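Local atomic coordinates of delta toxin (Clostridium perfringens, PDB entry 2YGT), a protein that acts as a haemolytic, beta-pore-forming toxin of the aerolysin family, probably by inserting beta-barrel pores into target membranes. Residues A[59-65]-A[231-237]; A[189-195]-A[262-266]. All coordinates share one frame; numbering follows the deposited sequence.

Interaction 1 of 2, residues A[59-65]-A[231-237]; sequences SEMTTII and VVLTAPN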
loop_
_atom_site.group_PDB
_atom_site.type_symbol
_atom_site.label_atom_id
_atom_site.label_comp_id
_atom_site.label_asym_id
_atom_site.label_seq_id
_atom_site.Cartn_x
_atom_site.Cartn_y
_atom_site.Cartn_z
ATOM N N SER A 59 -13.266 -22.142 -15.092
ATOM C CA SER A 59 -12.908 -22.107 -16.507
ATOM C C SER A 59 -11.509 -21.537 -16.744
ATOM O O SER A 59 -10.990 -21.593 -17.859
ATOM C CB SER A 59 -13.942 -21.305 -17.303
ATOM O OG SER A 59 -13.890 -19.927 -16.965
ATOM N N GLU A 60 -10.900 -20.985 -15.701
ATOM C CA GLU A 60 -9.557 -20.431 -15.827
ATOM C C GLU A 60 -8.755 -20.522 -14.530
ATOM O O GLU A 60 -9.247 -21.026 -13.521
ATOM C CB GLU A 60 -9.615 -18.985 -16.330
ATOM C CG GLU A 60 -10.570 -18.088 -15.564
ATOM C CD GLU A 60 -10.710 -16.720 -16.204
ATOM O OE1 GLU A 60 -10.072 -16.483 -17.252
ATOM O OE2 GLU A 60 -11.460 -15.882 -15.660
ATOM N N MET A 61 -7.515 -20.043 -14.576
ATOM C CA MET A 61 -6.620 -20.075 -13.422
ATOM C C MET A 61 -6.623 -18.752 -12.660
ATOM O O MET A 61 -6.599 -17.678 -13.259
ATOM C CB MET A 61 -5.194 -20.422 -13.860
ATOM C CG MET A 61 -5.056 -21.801 -14.485
ATOM S SD MET A 61 -3.336 -22.255 -14.777
ATOM C CE MET A 61 -2.834 -20.966 -15.913
ATOM N N THR A 62 -6.640 -18.841 -11.333
ATOM C CA THR A 62 -6.724 -17.660 -10.483
ATOM C C THR A 62 -5.585 -17.617 -9.472
ATOM O O THR A 62 -5.345 -18.586 -8.751
ATOM C CB THR A 62 -8.066 -17.606 -9.718
ATOM O OG1 THR A 62 -9.147 -17.453 -10.644
ATOM C CG2 THR A 62 -8.080 -16.444 -8.736
ATOM N N THR A 63 -4.886 -16.487 -9.423
ATOM C CA THR A 63 -3.840 -16.276 -8.429
ATOM C C THR A 63 -4.083 -14.993 -7.641
ATOM O O THR A 63 -4.206 -13.911 -8.215
ATOM C CB THR A 63 -2.445 -16.221 -9.070
ATOM O OG1 THR A 63 -2.189 -17.446 -9.767
ATOM C CG2 THR A 63 -1.383 -16.029 -8.000
ATOM N N ILE A 64 -4.153 -15.124 -6.322
ATOM C CA ILE A 64 -4.349 -13.978 -5.449
ATOM C C ILE A 64 -2.998 -13.479 -4.959
ATOM O O ILE A 64 -2.185 -14.259 -4.468
ATOM C CB ILE A 64 -5.229 -14.339 -4.242
ATOM C CG1 ILE A 64 -6.562 -14.919 -4.713
ATOM C CG2 ILE A 64 -5.461 -13.116 -3.370
ATOM C CD1 ILE A 64 -7.408 -15.503 -3.596
ATOM N N ILE A 65 -2.755 -12.180 -5.098
ATOM C CA ILE A 65 -1.478 -11.604 -4.687
ATOM C C ILE A 65 -1.621 -10.559 -3.583
ATOM O O ILE A 65 -2.311 -9.552 -3.744
ATOM C CB ILE A 65 -0.727 -10.991 -5.880
ATOM C CG1 ILE A 65 -0.458 -12.067 -6.935
ATOM C CG2 ILE A 65 0.573 -10.342 -5.418
ATOM C CD1 ILE A 65 0.114 -11.528 -8.220
ATOM N N VAL A 231 -4.354 -7.860 -5.150
ATOM C CA VAL A 231 -4.916 -8.028 -6.484
ATOM C C VAL A 231 -5.271 -9.484 -6.760
ATOM O O VAL A 231 -4.791 -10.396 -6.087
ATOM C CB VAL A 231 -3.943 -7.567 -7.591
ATOM C CG1 VAL A 231 -3.497 -6.122 -7.368
ATOM C CG2 VAL A 231 -2.752 -8.511 -7.670
ATOM N N VAL A 232 -6.120 -9.691 -7.758
ATOM C CA VAL A 232 -6.446 -11.027 -8.219
ATOM C C VAL A 232 -6.153 -11.103 -9.708
ATOM O O VAL A 232 -6.646 -10.285 -10.483
ATOM C CB VAL A 232 -7.934 -11.374 -7.987
ATOM C CG1 VAL A 232 -8.209 -12.810 -8.409
ATOM C CG2 VAL A 232 -8.320 -11.164 -6.533
ATOM N N LEU A 233 -5.335 -12.072 -10.103
ATOM C CA LEU A 233 -5.041 -12.284 -11.515
ATOM C C LEU A 233 -5.686 -13.561 -12.039
ATOM O O LEU A 233 -5.763 -14.567 -11.333
ATOM C CB LEU A 233 -3.530 -12.345 -11.761
ATOM C CG LEU A 233 -2.733 -11.038 -11.803
ATOM C CD1 LEU A 233 -2.642 -10.425 -10.424
ATOM C CD2 LEU A 233 -1.344 -11.302 -12.353
ATOM N N THR A 234 -6.155 -13.509 -13.280
ATOM C CA THR A 234 -6.606 -14.710 -13.968
ATOM C C THR A 234 -5.727 -14.969 -15.183
ATOM O O THR A 234 -5.059 -14.064 -15.689
ATOM C CB THR A 234 -8.078 -14.609 -14.421
ATOM O OG1 THR A 234 -8.236 -13.500 -15.315
ATOM C CG2 THR A 234 -9.005 -14.441 -13.219
ATOM N N ALA A 235 -5.730 -16.210 -15.650
ATOM C CA ALA A 235 -4.943 -16.581 -16.814
ATOM C C ALA A 235 -5.554 -17.809 -17.475
ATOM O O ALA A 235 -6.058 -18.697 -16.786
ATOM C CB ALA A 235 -3.497 -16.848 -16.409
ATOM N N PRO A 236 -5.530 -17.853 -18.817
ATOM C CA PRO A 236 -6.019 -19.019 -19.563
ATOM C C PRO A 236 -5.388 -20.297 -19.025
ATOM O O PRO A 236 -4.235 -20.275 -18.599
ATOM C CB PRO A 236 -5.547 -18.741 -20.991
ATOM C CG PRO A 236 -5.487 -17.253 -21.073
ATOM C CD PRO A 236 -5.045 -16.789 -19.711
ATOM N N ASN A 237 -6.143 -21.391 -19.047
ATOM C CA ASN A 237 -5.729 -22.639 -18.406
ATOM C C ASN A 237 -4.288 -23.086 -18.653
ATOM O O ASN A 237 -3.640 -23.624 -17.756
ATOM C CB ASN A 237 -6.699 -23.773 -18.754
ATOM C CG ASN A 237 -7.904 -23.809 -17.837
ATOM O OD1 ASN A 237 -7.872 -23.271 -16.730
ATOM N ND2 ASN A 237 -8.976 -24.449 -18.291
HETATM O O HOH W 1 -8.863 -21.043 -19.512
HETATM O O HOH W 2 -7.615 -14.636 -17.952
HETATM O O HOH W 3 -10.988 -13.469 -16.474
#
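Ser59 O and Asn237 N are joined by one water, at 2.7 Å and 2.8 Å respectively, beyond the last paired residues. The extended Glu60 side chain crosses Thr234, OE2 reaching to 3.7 Å from Thr234 CG2, and its carboxylate shares two waters with Thr234 OG1. From Met61 onward the pairing is regular and antiparallel. Met61 N donates to Ala235 O (3.0 Å) and Met61 O accepts from Ala235 N. The Met61 chain bends at its last torsion (chi3 -61°), which brings SD and CE against the backbone carbonyl oxygens of Pro236 and Asn237, SD lying 3.3 Å from Asn237 O; Ala235 CB is a looser apolar neighbour of CE. On the opposite face Thr62 lies beside Thr234 and sets CG2 3.7 Å from Val232 CG1. Thr63 and Leu233 exchange two nearly straight bonds, Thr63 N to Leu233 O being 2.8 Å. Ile64 stands across from Val232 in a non-hydrogen-bonded pair. Ile65 closes the series with another pair of backbone bonds and touches Leu233, CD1 to CD1 at 3.7 Å. Within a seven-stranded antiparallel sheet, six backbone bonds thus fix the register, apolar side chains lie on both faces toward Ile65, and waters bridge polar groups near Ser59 and Glu60.

Interaction 2 of 2, residues A[189-195]-A[262-266]; sequences WNIVYGN and EWQGR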
loop_
_atom_site.group_PDB
_atom_site.type_symbol
_atom_site.label_atom_id
_atom_site.label_comp_id
_atom_site.label_asym_id
_atom_site.label_seq_id
_atom_site.Cartn_x
_atom_site.Cartn_y
_atom_site.Cartn_z
ATOM N N TRP A 189 -4.424 28.133 5.825
ATOM C CA TRP A 189 -3.641 29.360 5.859
ATOM C C TRP A 189 -4.241 30.424 6.779
ATOM O O TRP A 189 -5.301 30.985 6.503
ATOM C CB TRP A 189 -3.408 29.932 4.456
ATOM C CG TRP A 189 -2.426 31.069 4.477
ATOM C CD1 TRP A 189 -2.715 32.402 4.487
ATOM C CD2 TRP A 189 -0.995 30.970 4.529
ATOM N NE1 TRP A 189 -1.557 33.139 4.526
ATOM C CE2 TRP A 189 -0.486 32.284 4.554
ATOM C CE3 TRP A 189 -0.096 29.898 4.548
ATOM C CZ2 TRP A 189 0.883 32.555 4.595
ATOM C CZ3 TRP A 189 1.264 30.169 4.590
ATOM C CH2 TRP A 189 1.740 31.487 4.613
ATOM N N ASN A 190 -3.543 30.685 7.877
ATOM C CA ASN A 190 -3.905 31.743 8.802
ATOM C C ASN A 190 -3.047 32.963 8.491
ATOM O O ASN A 190 -1.829 32.848 8.373
ATOM C CB ASN A 190 -3.683 31.267 10.240
ATOM C CG ASN A 190 -4.030 32.325 11.271
ATOM O OD1 ASN A 190 -3.289 33.290 11.468
ATOM N ND2 ASN A 190 -5.149 32.132 11.953
ATOM N N ILE A 191 -3.676 34.126 8.347
ATOM C CA ILE A 191 -2.948 35.321 7.914
ATOM C C ILE A 191 -1.787 35.709 8.827
ATOM O O ILE A 191 -0.848 36.374 8.390
ATOM C CB ILE A 191 -3.868 36.543 7.721
ATOM C CG1 ILE A 191 -4.725 36.777 8.964
ATOM C CG2 ILE A 191 -4.732 36.364 6.479
ATOM C CD1 ILE A 191 -5.615 37.994 8.854
ATOM N N VAL A 192 -1.846 35.295 10.087
ATOM C CA VAL A 192 -0.757 35.567 11.017
ATOM C C VAL A 192 0.256 34.421 11.067
ATOM O O VAL A 192 1.450 34.623 10.836
ATOM C CB VAL A 192 -1.285 35.839 12.441
ATOM C CG1 VAL A 192 -0.125 36.086 13.400
ATOM C CG2 VAL A 192 -2.250 37.019 12.431
ATOM N N TYR A 193 -0.226 33.215 11.356
ATOM C CA TYR A 193 0.659 32.083 11.619
ATOM C C TYR A 193 0.917 31.192 10.403
ATOM O O TYR A 193 1.643 30.201 10.497
ATOM C CB TYR A 193 0.107 31.253 12.780
ATOM C CG TYR A 193 -0.162 32.078 14.017
ATOM C CD1 TYR A 193 0.885 32.577 14.783
ATOM C CD2 TYR A 193 -1.460 32.375 14.411
ATOM C CE1 TYR A 193 0.648 33.337 15.911
ATOM C CE2 TYR A 193 -1.707 33.135 15.537
ATOM C CZ TYR A 193 -0.652 33.613 16.283
ATOM O OH TYR A 193 -0.900 34.369 17.404
ATOM N N GLY A 194 0.330 31.552 9.265
ATOM C CA GLY A 194 0.484 30.772 8.051
ATOM C C GLY A 194 -0.161 29.406 8.181
ATOM O O GLY A 194 -1.259 29.283 8.721
ATOM N N ASN A 195 0.519 28.378 7.683
ATOM C CA ASN A 195 0.044 27.003 7.797
ATOM C C ASN A 195 0.638 26.353 9.040
ATOM O O ASN A 195 1.853 26.186 9.135
ATOM C CB ASN A 195 0.415 26.204 6.543
ATOM C CG ASN A 195 -0.046 24.754 6.610
ATOM O OD1 ASN A 195 0.087 24.094 7.640
ATOM N ND2 ASN A 195 -0.582 24.252 5.502
ATOM N N GLU A 262 6.557 35.879 15.660
ATOM C CA GLU A 262 5.862 34.655 16.019
ATOM C C GLU A 262 6.246 33.646 14.952
ATOM O O GLU A 262 6.811 34.019 13.923
ATOM C CB GLU A 262 4.347 34.856 16.018
ATOM C CG GLU A 262 3.762 35.113 14.637
ATOM C CD GLU A 262 3.961 36.546 14.182
ATOM O OE1 GLU A 262 3.407 37.457 14.833
ATOM O OE2 GLU A 262 4.667 36.760 13.173
ATOM N N TRP A 263 5.956 32.373 15.186
ATOM C CA TRP A 263 6.221 31.369 14.165
ATOM C C TRP A 263 5.164 31.437 13.069
ATOM O O TRP A 263 3.968 31.507 13.348
ATOM C CB TRP A 263 6.287 29.964 14.768
ATOM C CG TRP A 263 7.546 29.702 15.538
ATOM C CD1 TRP A 263 7.656 29.485 16.880
ATOM C CD2 TRP A 263 8.878 29.640 15.011
ATOM N NE1 TRP A 263 8.973 29.285 17.223
ATOM C CE2 TRP A 263 9.743 29.376 16.093
ATOM C CE3 TRP A 263 9.423 29.778 13.731
ATOM C CZ2 TRP A 263 11.123 29.250 15.933
ATOM C CZ3 TRP A 263 10.790 29.651 13.576
ATOM C CH2 TRP A 263 11.623 29.392 14.669
ATOM N N GLN A 264 5.623 31.442 11.825
ATOM C CA GLN A 264 4.739 31.342 10.674
ATOM C C GLN A 264 5.120 30.091 9.888
ATOM O O GLN A 264 6.301 29.837 9.652
ATOM C CB GLN A 264 4.857 32.587 9.797
ATOM C CG GLN A 264 3.951 32.570 8.579
ATOM C CD GLN A 264 4.253 33.696 7.611
ATOM O OE1 GLN A 264 4.809 34.727 7.989
ATOM N NE2 GLN A 264 3.884 33.504 6.349
ATOM N N GLY A 265 4.120 29.306 9.496
ATOM C CA GLY A 265 4.369 28.042 8.829
ATOM C C GLY A 265 4.029 28.051 7.353
ATOM O O GLY A 265 3.094 28.728 6.927
ATOM N N ARG A 266 4.796 27.302 6.568
ATOM C CA ARG A 266 4.509 27.155 5.146
ATOM C C ARG A 266 5.059 25.853 4.570
ATOM O O ARG A 266 6.194 25.469 4.847
ATOM C CB ARG A 266 5.046 28.344 4.351
ATOM C CG ARG A 266 4.830 28.199 2.861
ATOM C CD ARG A 266 4.832 29.540 2.166
ATOM N NE ARG A 266 4.093 29.480 0.910
ATOM C CZ ARG A 266 3.734 30.548 0.209
ATOM N NH1 ARG A 266 4.048 31.762 0.643
ATOM N NH2 ARG A 266 3.060 30.403 -0.922
#
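Trp189 reaches strand residues Gln264 and Gly265 because its CG lies anti to the backbone N (chi1 -171°), which sends the six-membered ring across the contact. Glu262 takes the other course: CG sits between its backbone N and carbonyl carbon (chi1 67°), which sets it beside the Tyr193 ring, 3.8 Å from CE1, and the bend at the next torsion turns the carboxylate toward Val192 CG1. The Trp189 ring comes close with CH2 to Gln264 NE2 (3.4 Å), the ring and amide planes steeply inclined at 77°, and with CZ3 to Gly265 O (3.3 Å). Within its own loop the ring carries Gly194 CA over one face.

The backbones meet at a single bridge. Gly265 N donates to Tyr193 O at 2.8 Å, and Asn195 N donates to Gly265 O at 2.7 Å; each donor stands above the plane of the carbonyl it approaches. Trp263 O lies at the edge of the Tyr193 ring, in its plane, while Val192 CG1 sits over the centre of one face. Beyond the contact, Tyr193 OH is hydrogen-bonded to Tyr203 OH, and Arg202 makes a cation-pi contact with the ring.

Asn190 helps hold the turn: its OD1 accepts from Val192 N (2.8 Å), an Asx turn, and also from Tyr193 N, which extends it to an Asx motif, the two donors coming from opposite faces of the amide plane. Backbone bonds run both ways between Asn190 and Gly194. Bonds within loop 189-195 thus help to set its shape, and it docks on the start of strand 263-282 through two backbone bonds. Around that small polar seam, two aromatic rings meet amide, carbonyl and aliphatic groups, so the side-chain contacts across it rest mostly on van der Waals packing.

How the interactions relate
Interactions 1 and 2 lie on opposite sides of the chain's centre, their own centres 53 Å apart and their nearest atoms about 33 Å apart, yet their segments alternate along the sequence. Strand 263-282 links the two regions: it begins in interaction 2, and Trp283, directly after its end, touches Thr63 and Ala235 of interaction 1. Metal sites belong to the neighbourhood of interaction 1. The Met61 side chain is about 5 Å from a bound zinc ion and about 6 Å from that of the zinc ligand Asp54; the Val232 side chain is about 4 Å from that of Asp110, a residue of a second zinc site that is not occupied on this chain in this model. Interaction 2 is remote from both.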